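PDB 7DLA: nucleoside permease NupG from Escherichia coli K-12, which carries purine and pyrimidine nucleosides across the bacterial inner membrane as a broad-specificity symporter driven by the proton motive force. Local coordinates for residues W291-A296 / M315-C320; G221-I226 / G389-L394. The protein carries 1 engineered substitution. One frame throughout, in Å; residues are numbered along the deposited sequence.

Interaction 1 of 2, residues W291-A296 / M315-C320; sequences WILRFA and MIVYGC
Met-315 and Arg-294 meet where two consecutive transmembrane helices of this major facilitator superfamily transporter pack side by side, an example of how a cationic side chain can be accommodated between membrane helices. The local axes run nearly antiparallel, at 153° and 8.6 Å apart at their closest. Met-315 offers Arg-294 two different surfaces. Its backbone N lies in the guanidinium plane at the edge, 3.2 Å from Arg-294 NH1; both are donors, so no hydrogen bond joins them. Although its CB leads away from the other helix, the bent chain returns the methyl group, and Met-315 CE comes 3.6 Å from Arg-294 NH1. That nitrogen is hydrogen-bonded to Ser-314 OG, while Arg-294 NH2 bonds to Thr-227 OG1 and Ser-260 OG; these hydroxyls, from helices 305-335, 226-236 and 253-299, would be expected to offset the charge of this buried side chain.

Val-317 marks the closest backbone approach, its CA 5.9 Å from that of Arg-294. Val-317 CG1 rests against Leu-293 CB at 4.1 Å, an apolar touch toward the surface of the bundle.

Tyr-318 closes one face of the guanidinium. Arg-294 CG stands anti to the backbone N (chi1 -156°), which sets it against Tyr-318 CA and CB. The chain bends at chi2, and the guanidinium at its end lies with Tyr-318 CB over its centre, 3.5 Å above the plane. Tyr-318 CD1 lies over the same face, and the ring is tilted 31° from the guanidinium. The phenol OH is bonded to Asn-228 ND2. Trp-291 runs alongside Tyr-318, pointing the same way, with the two ring planes almost perpendicular; the indole corner atom CH2 touches Tyr-318 CE1 at 3.8 Å.

Interaction 2 of 2, residues G221-I226 / G389-L394; sequences GAELQI and GYSVVL
Ser-391 OG donates a hydrogen bond of 2.8 Å to Glu-223 OE2, arriving from above the carboxylate, 46° out of its plane. The same hydroxyl also has a weak bond to Phe-387 O, one turn earlier in its own helix. Glu-223 CG sits between the backbone N and the carbonyl carbon (chi1 79°), and from there the chain extends across to helix 380-402. The other oxygen, OE1, enters less polar company: it lies near the plane of the Tyr-390 ring, at the CD2-CE2 edge, and 3.6 Å from Leu-394 CD1, which meets the glutamate tip to tip. Leu-394 CG in turn lies over one face of the Tyr-390 ring, toward its rim, and Tyr-390 OH is bonded to Leu-219 O. An alanine in place of Glu-223 would probably leave Ser-391 OG without its acceptor across the contact and open a gap beside Leu-394 and the Tyr-390 edge. Glu-223 belongs to the non-helical interruption of a transmembrane segment, between helices 208-222 and 226-236, and its side chain bridges from that break to helix 380-402, with Trp-291 of helix 253-299 packed against it.

How the interactions relate
Segment 291-296 joins the two contacts, whose centres are 11 Å apart. It meets helix 305-335 mainly through Arg-294, whereas Trp-291 is shared by both contacts and Ile-292 and Phe-295 reach Ser-391. Trp-291 CB lies 3.4 Å from Glu-223 OE2, and Trp-291 CH2 lies 3.2 Å from Leu-224 O. Phe-295 CD2 comes 3.3 Å from Ser-391 OG, while Ile-292 CG1 touches Ser-391 CB at 3.5 Å. The Glu-223/Ser-391 bond is thus bordered by the helix that carries Arg-294. Polar bonds from Arg-294 and Tyr-318 to Thr-227 and Asn-228, just past the interruption around Glu-223, tie interaction 1 to the same interrupted transmembrane segment.

Interaction 1 of 2, residues W291-A296 / M315-C320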
ATOM      1  N   TRP A 291      -7.428   2.829  14.155  1.00 56.66           N
ATOM      2  CA  TRP A 291      -6.310   1.884  14.197  1.00 56.96           C
ATOM      3  C   TRP A 291      -6.260   1.127  15.521  1.00 55.81           C
ATOM      4  O   TRP A 291      -5.955  -0.079  15.552  1.00 55.93           O
ATOM      5  CB  TRP A 291      -4.976   2.585  13.943  1.00 58.19           C
ATOM      6  CG  TRP A 291      -4.694   2.815  12.499  1.00 60.47           C
ATOM      7  CD1 TRP A 291      -4.661   4.008  11.835  1.00 61.20           C
ATOM      8  CD2 TRP A 291      -4.455   1.798  11.509  1.00 61.60           C
ATOM      9  NE1 TRP A 291      -4.379   3.795  10.494  1.00 62.18           N
ATOM     10  CE2 TRP A 291      -4.255   2.449  10.275  1.00 62.64           C
ATOM     11  CE3 TRP A 291      -4.382   0.397  11.553  1.00 61.06           C
ATOM     12  CZ2 TRP A 291      -3.991   1.749   9.094  1.00 67.10           C
ATOM     13  CZ3 TRP A 291      -4.117  -0.303  10.371  1.00 65.70           C
ATOM     14  CH2 TRP A 291      -3.926   0.375   9.161  1.00 65.90           C
ATOM     15  N   ILE A 292      -6.526   1.824  16.627  1.00 56.07           N
ATOM     16  CA  ILE A 292      -6.622   1.155  17.923  1.00 55.34           C
ATOM     17  C   ILE A 292      -7.612   0.014  17.823  1.00 55.14           C
ATOM     18  O   ILE A 292      -7.281  -1.150  18.099  1.00 53.89           O
ATOM     19  CB  ILE A 292      -7.064   2.138  19.020  1.00 54.98           C
ATOM     20  CG1 ILE A 292      -6.106   3.319  19.128  1.00 55.00           C
ATOM     21  CG2 ILE A 292      -7.206   1.398  20.362  1.00 53.79           C
ATOM     22  CD1 ILE A 292      -6.565   4.351  20.121  1.00 54.72           C
ATOM     23  N   LEU A 293      -8.851   0.362  17.444  1.00 54.22           N
ATOM     24  CA  LEU A 293      -9.911  -0.643  17.346  1.00 54.16           C
ATOM     25  C   LEU A 293      -9.512  -1.811  16.449  1.00 54.89           C
ATOM     26  O   LEU A 293      -9.779  -2.978  16.767  1.00 54.60           O
ATOM     27  CB  LEU A 293     -11.174  -0.010  16.811  1.00 53.56           C
ATOM     28  CG  LEU A 293     -12.166   0.611  17.755  1.00 53.01           C
ATOM     29  CD1 LEU A 293     -12.867   1.678  16.956  1.00 53.78           C
ATOM     30  CD2 LEU A 293     -13.156  -0.450  18.167  1.00 52.87           C
ATOM     31  N   ARG A 294      -8.878  -1.510  15.320  1.00 55.01           N
ATOM     32  CA  ARG A 294      -8.457  -2.538  14.380  1.00 54.92           C
ATOM     33  C   ARG A 294      -7.543  -3.544  15.075  1.00 55.05           C
ATOM     34  O   ARG A 294      -7.869  -4.739  15.174  1.00 55.65           O
ATOM     35  CB  ARG A 294      -7.759  -1.851  13.198  1.00 55.44           C
ATOM     36  CG  ARG A 294      -7.697  -2.559  11.842  1.00 56.12           C
ATOM     37  CD  ARG A 294      -6.820  -3.801  11.833  1.00 59.75           C
ATOM     38  NE  ARG A 294      -6.565  -4.287  10.472  1.00 60.39           N
ATOM     39  CZ  ARG A 294      -7.407  -4.957   9.691  1.00 57.18           C
ATOM     40  NH1 ARG A 294      -8.631  -5.265  10.112  1.00 55.76           N
ATOM     41  NH2 ARG A 294      -7.002  -5.310   8.475  1.00 57.15           N
ATOM     42  N   PHE A 295      -6.412  -3.059  15.608  1.00 54.93           N
ATOM     43  CA  PHE A 295      -5.458  -3.963  16.255  1.00 54.95           C
ATOM     44  C   PHE A 295      -6.066  -4.645  17.484  1.00 54.74           C
ATOM     45  O   PHE A 295      -5.773  -5.815  17.758  1.00 56.29           O
ATOM     46  CB  PHE A 295      -4.198  -3.205  16.651  1.00 55.66           C
ATOM     47  CG  PHE A 295      -3.409  -2.657  15.486  1.00 56.27           C
ATOM     48  CD1 PHE A 295      -2.910  -3.489  14.503  1.00 56.41           C
ATOM     49  CD2 PHE A 295      -3.124  -1.292  15.409  1.00 58.37           C
ATOM     50  CE1 PHE A 295      -2.165  -2.982  13.445  1.00 57.40           C
ATOM     51  CE2 PHE A 295      -2.382  -0.777  14.357  1.00 58.20           C
ATOM     52  CZ  PHE A 295      -1.906  -1.632  13.368  1.00 59.09           C
ATOM     53  N   ALA A 296      -6.918  -3.939  18.237  1.00 55.42           N
ATOM     54  CA  ALA A 296      -7.592  -4.549  19.381  1.00 54.94           C
ATOM     55  C   ALA A 296      -8.481  -5.712  18.955  1.00 55.59           C
ATOM     56  O   ALA A 296      -8.518  -6.751  19.626  1.00 55.60           O
ATOM     57  CB  ALA A 296      -8.417  -3.500  20.116  1.00 55.12           C
ATOM     58  N   MET A 315     -11.806  -5.844  10.016  1.00 54.43           N
ATOM     59  CA  MET A 315     -11.780  -5.534   8.581  1.00 54.86           C
ATOM     60  C   MET A 315     -12.484  -4.234   8.225  1.00 54.09           C
ATOM     61  O   MET A 315     -11.896  -3.356   7.584  1.00 53.85           O
ATOM     62  CB  MET A 315     -12.374  -6.680   7.772  1.00 54.20           C
ATOM     63  CG  MET A 315     -11.488  -7.828   7.594  1.00 54.86           C
ATOM     64  SD  MET A 315     -10.668  -8.561   8.987  1.00 60.67           S
ATOM     65  CE  MET A 315      -8.991  -8.382   8.396  1.00 56.91           C
ATOM     66  N   ILE A 316     -13.752  -4.114   8.624  1.00 53.77           N
ATOM     67  CA  ILE A 316     -14.525  -2.902   8.333  1.00 54.36           C
ATOM     68  C   ILE A 316     -13.788  -1.666   8.855  1.00 54.42           C
ATOM     69  O   ILE A 316     -13.621  -0.665   8.146  1.00 53.89           O
ATOM     70  CB  ILE A 316     -15.925  -2.996   8.961  1.00 54.12           C
ATOM     71  CG1 ILE A 316     -16.728  -4.168   8.380  1.00 52.44           C
ATOM     72  CG2 ILE A 316     -16.651  -1.653   8.766  1.00 53.71           C
ATOM     73  CD1 ILE A 316     -16.910  -4.063   6.938  1.00 51.90           C
ATOM     74  N   VAL A 317     -13.339  -1.727  10.114  1.00 53.94           N
ATOM     75  CA  VAL A 317     -12.655  -0.584  10.712  1.00 54.48           C
ATOM     76  C   VAL A 317     -11.403  -0.221   9.935  1.00 56.03           C
ATOM     77  O   VAL A 317     -10.991   0.955   9.901  1.00 57.53           O
ATOM     78  CB  VAL A 317     -12.338  -0.840  12.199  1.00 53.75           C
ATOM     79  CG1 VAL A 317     -12.043   0.459  12.877  1.00 54.28           C
ATOM     80  CG2 VAL A 317     -13.541  -1.387  12.890  1.00 53.08           C
ATOM     81  N   TYR A 318     -10.795  -1.203   9.289  1.00 55.84           N
ATOM     82  CA  TYR A 318      -9.549  -0.951   8.575  1.00 56.99           C
ATOM     83  C   TYR A 318      -9.720   0.117   7.500  1.00 57.85           C
ATOM     84  O   TYR A 318      -8.787   0.873   7.216  1.00 58.15           O
ATOM     85  CB  TYR A 318      -9.044  -2.249   7.933  1.00 56.79           C
ATOM     86  CG  TYR A 318      -7.919  -2.038   6.958  1.00 57.47           C
ATOM     87  CD1 TYR A 318      -6.611  -1.905   7.392  1.00 59.06           C
ATOM     88  CD2 TYR A 318      -8.170  -1.915   5.614  1.00 57.46           C
ATOM     89  CE1 TYR A 318      -5.583  -1.704   6.491  1.00 60.30           C
ATOM     90  CE2 TYR A 318      -7.162  -1.706   4.714  1.00 58.60           C
ATOM     91  CZ  TYR A 318      -5.875  -1.603   5.149  1.00 60.38           C
ATOM     92  OH  TYR A 318      -4.890  -1.400   4.210  1.00 64.82           O
ATOM     93  N   GLY A 319     -10.891   0.177   6.874  1.00 57.08           N
ATOM     94  CA  GLY A 319     -11.018   1.012   5.696  1.00 58.14           C
ATOM     95  C   GLY A 319     -10.983   2.483   6.042  1.00 59.98           C
ATOM     96  O   GLY A 319     -10.226   3.263   5.455  1.00 62.06           O
ATOM     97  N   CYS A 320     -11.824   2.885   6.985  1.00 60.42           N
ATOM     98  CA  CYS A 320     -11.682   4.200   7.583  1.00 60.86           C
ATOM     99  C   CYS A 320     -10.251   4.424   8.065  1.00 61.13           C
ATOM    100  O   CYS A 320      -9.579   5.359   7.626  1.00 61.72           O
ATOM    101  CB  CYS A 320     -12.693   4.334   8.715  1.00 61.69           C
ATOM    102  SG  CYS A 320     -12.212   5.476   9.936  1.00 77.67           S
TER

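Interaction 2 of 2, residues G221-I226 / G389-L394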
ATOM      1  N   GLY A 221       2.334   6.534   9.925  1.00 63.31           N
ATOM      2  CA  GLY A 221       2.413   5.744   8.713  1.00 63.50           C
ATOM      3  C   GLY A 221       3.143   4.434   8.922  1.00 63.05           C
ATOM      4  O   GLY A 221       2.910   3.463   8.201  1.00 63.77           O
ATOM      5  N   ALA A 222       4.031   4.374   9.911  1.00 62.73           N
ATOM      6  CA  ALA A 222       4.732   3.118  10.120  1.00 62.36           C
ATOM      7  C   ALA A 222       3.755   1.967  10.332  1.00 62.30           C
ATOM      8  O   ALA A 222       3.994   0.860   9.849  1.00 63.69           O
ATOM      9  CB  ALA A 222       5.711   3.231  11.280  1.00 63.54           C
ATOM     10  N   GLU A 223       2.632   2.196  11.004  1.00 62.83           N
ATOM     11  CA  GLU A 223       1.726   1.074  11.229  1.00 62.75           C
ATOM     12  C   GLU A 223       0.689   0.895  10.121  1.00 62.17           C
ATOM     13  O   GLU A 223      -0.261   0.127  10.296  1.00 61.60           O
ATOM     14  CB  GLU A 223       1.005   1.182  12.572  1.00 62.20           C
ATOM     15  CG  GLU A 223      -0.163   2.148  12.591  1.00 63.83           C
ATOM     16  CD  GLU A 223      -0.447   2.628  13.976  1.00 67.56           C
ATOM     17  OE1 GLU A 223       0.510   2.642  14.765  1.00 62.62           O
ATOM     18  OE2 GLU A 223      -1.601   2.990  14.290  1.00 70.63           O
ATOM     19  N   LEU A 224       0.841   1.570   8.986  1.00 62.75           N
ATOM     20  CA  LEU A 224      -0.241   1.555   8.001  1.00 64.26           C
ATOM     21  C   LEU A 224      -0.414   0.184   7.356  1.00 63.60           C
ATOM     22  O   LEU A 224      -1.549  -0.254   7.130  1.00 66.87           O
ATOM     23  CB  LEU A 224      -0.006   2.623   6.931  1.00 63.45           C
ATOM     24  CG  LEU A 224      -0.512   4.028   7.249  1.00 63.63           C
ATOM     25  CD1 LEU A 224      -0.246   4.925   6.081  1.00 65.40           C
ATOM     26  CD2 LEU A 224      -1.993   3.996   7.544  1.00 63.87           C
ATOM     27  N   GLN A 225       0.695  -0.447   6.967  1.00 62.87           N
ATOM     28  CA  GLN A 225       0.669  -1.727   6.208  1.00 62.20           C
ATOM     29  C   GLN A 225       0.849  -2.969   7.079  1.00 61.43           C
ATOM     30  O   GLN A 225       0.747  -4.055   6.536  1.00 61.25           O
ATOM     31  CB  GLN A 225       1.836  -1.744   5.229  1.00 62.47           C
ATOM     32  CG  GLN A 225       2.175  -0.376   4.682  1.00 62.52           C
ATOM     33  CD  GLN A 225       1.296  -0.068   3.503  1.00 61.88           C
ATOM     34  OE1 GLN A 225       0.395  -0.824   3.178  1.00 61.56           O
ATOM     35  NE2 GLN A 225       1.545   1.055   2.863  1.00 62.34           N
ATOM     36  N   ILE A 226       1.049  -2.813   8.382  1.00 61.46           N
ATOM     37  CA  ILE A 226       1.311  -3.945   9.321  1.00 61.34           C
ATOM     38  C   ILE A 226       0.273  -5.042   9.147  1.00 60.56           C
ATOM     39  O   ILE A 226       0.643  -6.189   9.075  1.00 60.54           O
ATOM     40  CB  ILE A 226       1.303  -3.449  10.769  1.00 62.56           C
ATOM     41  CG1 ILE A 226       2.551  -2.640  11.086  1.00 60.66           C
ATOM     42  CG2 ILE A 226       1.153  -4.617  11.715  1.00 59.95           C
ATOM     43  CD1 ILE A 226       2.659  -2.331  12.522  1.00 60.10           C
ATOM     44  N   GLY A 389      -1.492  -0.657  21.441  1.00 54.66           N
ATOM     45  CA  GLY A 389      -0.983   0.269  22.427  1.00 53.97           C
ATOM     46  C   GLY A 389      -0.135   1.353  21.816  1.00 54.07           C
ATOM     47  O   GLY A 389      -0.170   2.501  22.270  1.00 54.60           O
ATOM     48  N   TYR A 390       0.634   1.029  20.781  1.00 54.31           N
ATOM     49  CA  TYR A 390       1.340   2.109  20.103  1.00 55.51           C
ATOM     50  C   TYR A 390       0.355   2.997  19.354  1.00 56.12           C
ATOM     51  O   TYR A 390       0.545   4.226  19.294  1.00 55.46           O
ATOM     52  CB  TYR A 390       2.448   1.531  19.215  1.00 56.05           C
ATOM     53  CG  TYR A 390       3.075   2.426  18.152  1.00 57.73           C
ATOM     54  CD1 TYR A 390       4.233   3.149  18.399  1.00 57.89           C
ATOM     55  CD2 TYR A 390       2.614   2.396  16.857  1.00 59.72           C
ATOM     56  CE1 TYR A 390       4.839   3.903  17.410  1.00 58.41           C
ATOM     57  CE2 TYR A 390       3.210   3.137  15.865  1.00 62.93           C
ATOM     58  CZ  TYR A 390       4.319   3.888  16.139  1.00 59.68           C
ATOM     59  OH  TYR A 390       4.880   4.614  15.104  1.00 61.91           O
ATOM     60  N   SER A 391      -0.742   2.410  18.852  1.00 55.81           N
ATOM     61  CA  SER A 391      -1.839   3.231  18.345  1.00 55.86           C
ATOM     62  C   SER A 391      -2.326   4.213  19.407  1.00 54.86           C
ATOM     63  O   SER A 391      -2.626   5.371  19.096  1.00 55.01           O
ATOM     64  CB  SER A 391      -2.993   2.347  17.860  1.00 55.85           C
ATOM     65  OG  SER A 391      -2.699   1.756  16.611  1.00 56.26           O
ATOM     66  N   VAL A 392      -2.407   3.761  20.663  1.00 54.38           N
ATOM     67  CA  VAL A 392      -2.887   4.608  21.757  1.00 53.89           C
ATOM     68  C   VAL A 392      -1.917   5.748  22.023  1.00 54.22           C
ATOM     69  O   VAL A 392      -2.320   6.901  22.223  1.00 53.94           O
ATOM     70  CB  VAL A 392      -3.104   3.773  23.029  1.00 53.24           C
ATOM     71  CG1 VAL A 392      -2.940   4.650  24.247  1.00 53.29           C
ATOM     72  CG2 VAL A 392      -4.471   3.178  23.036  1.00 53.32           C
ATOM     73  N   VAL A 393      -0.631   5.435  22.089  1.00 54.14           N
ATOM     74  CA  VAL A 393       0.352   6.496  22.278  1.00 54.60           C
ATOM     75  C   VAL A 393       0.185   7.543  21.189  1.00 55.49           C
ATOM     76  O   VAL A 393       0.118   8.750  21.462  1.00 56.71           O
ATOM     77  CB  VAL A 393       1.778   5.923  22.296  1.00 54.44           C
ATOM     78  CG1 VAL A 393       2.812   7.048  22.304  1.00 54.50           C
ATOM     79  CG2 VAL A 393       1.968   4.955  23.479  1.00 53.99           C
ATOM     80  N   LEU A 394       0.090   7.085  19.935  1.00 56.38           N
ATOM     81  CA  LEU A 394      -0.155   8.000  18.817  1.00 58.63           C
ATOM     82  C   LEU A 394      -1.426   8.830  19.017  1.00 58.12           C
ATOM     83  O   LEU A 394      -1.448  10.027  18.706  1.00 59.23           O
ATOM     84  CB  LEU A 394      -0.223   7.223  17.501  1.00 57.23           C
ATOM     85  CG  LEU A 394       1.103   6.663  16.980  1.00 58.16           C
ATOM     86  CD1 LEU A 394       0.870   6.087  15.603  1.00 59.81           C
ATOM     87  CD2 LEU A 394       2.251   7.694  16.971  1.00 58.45           C
TER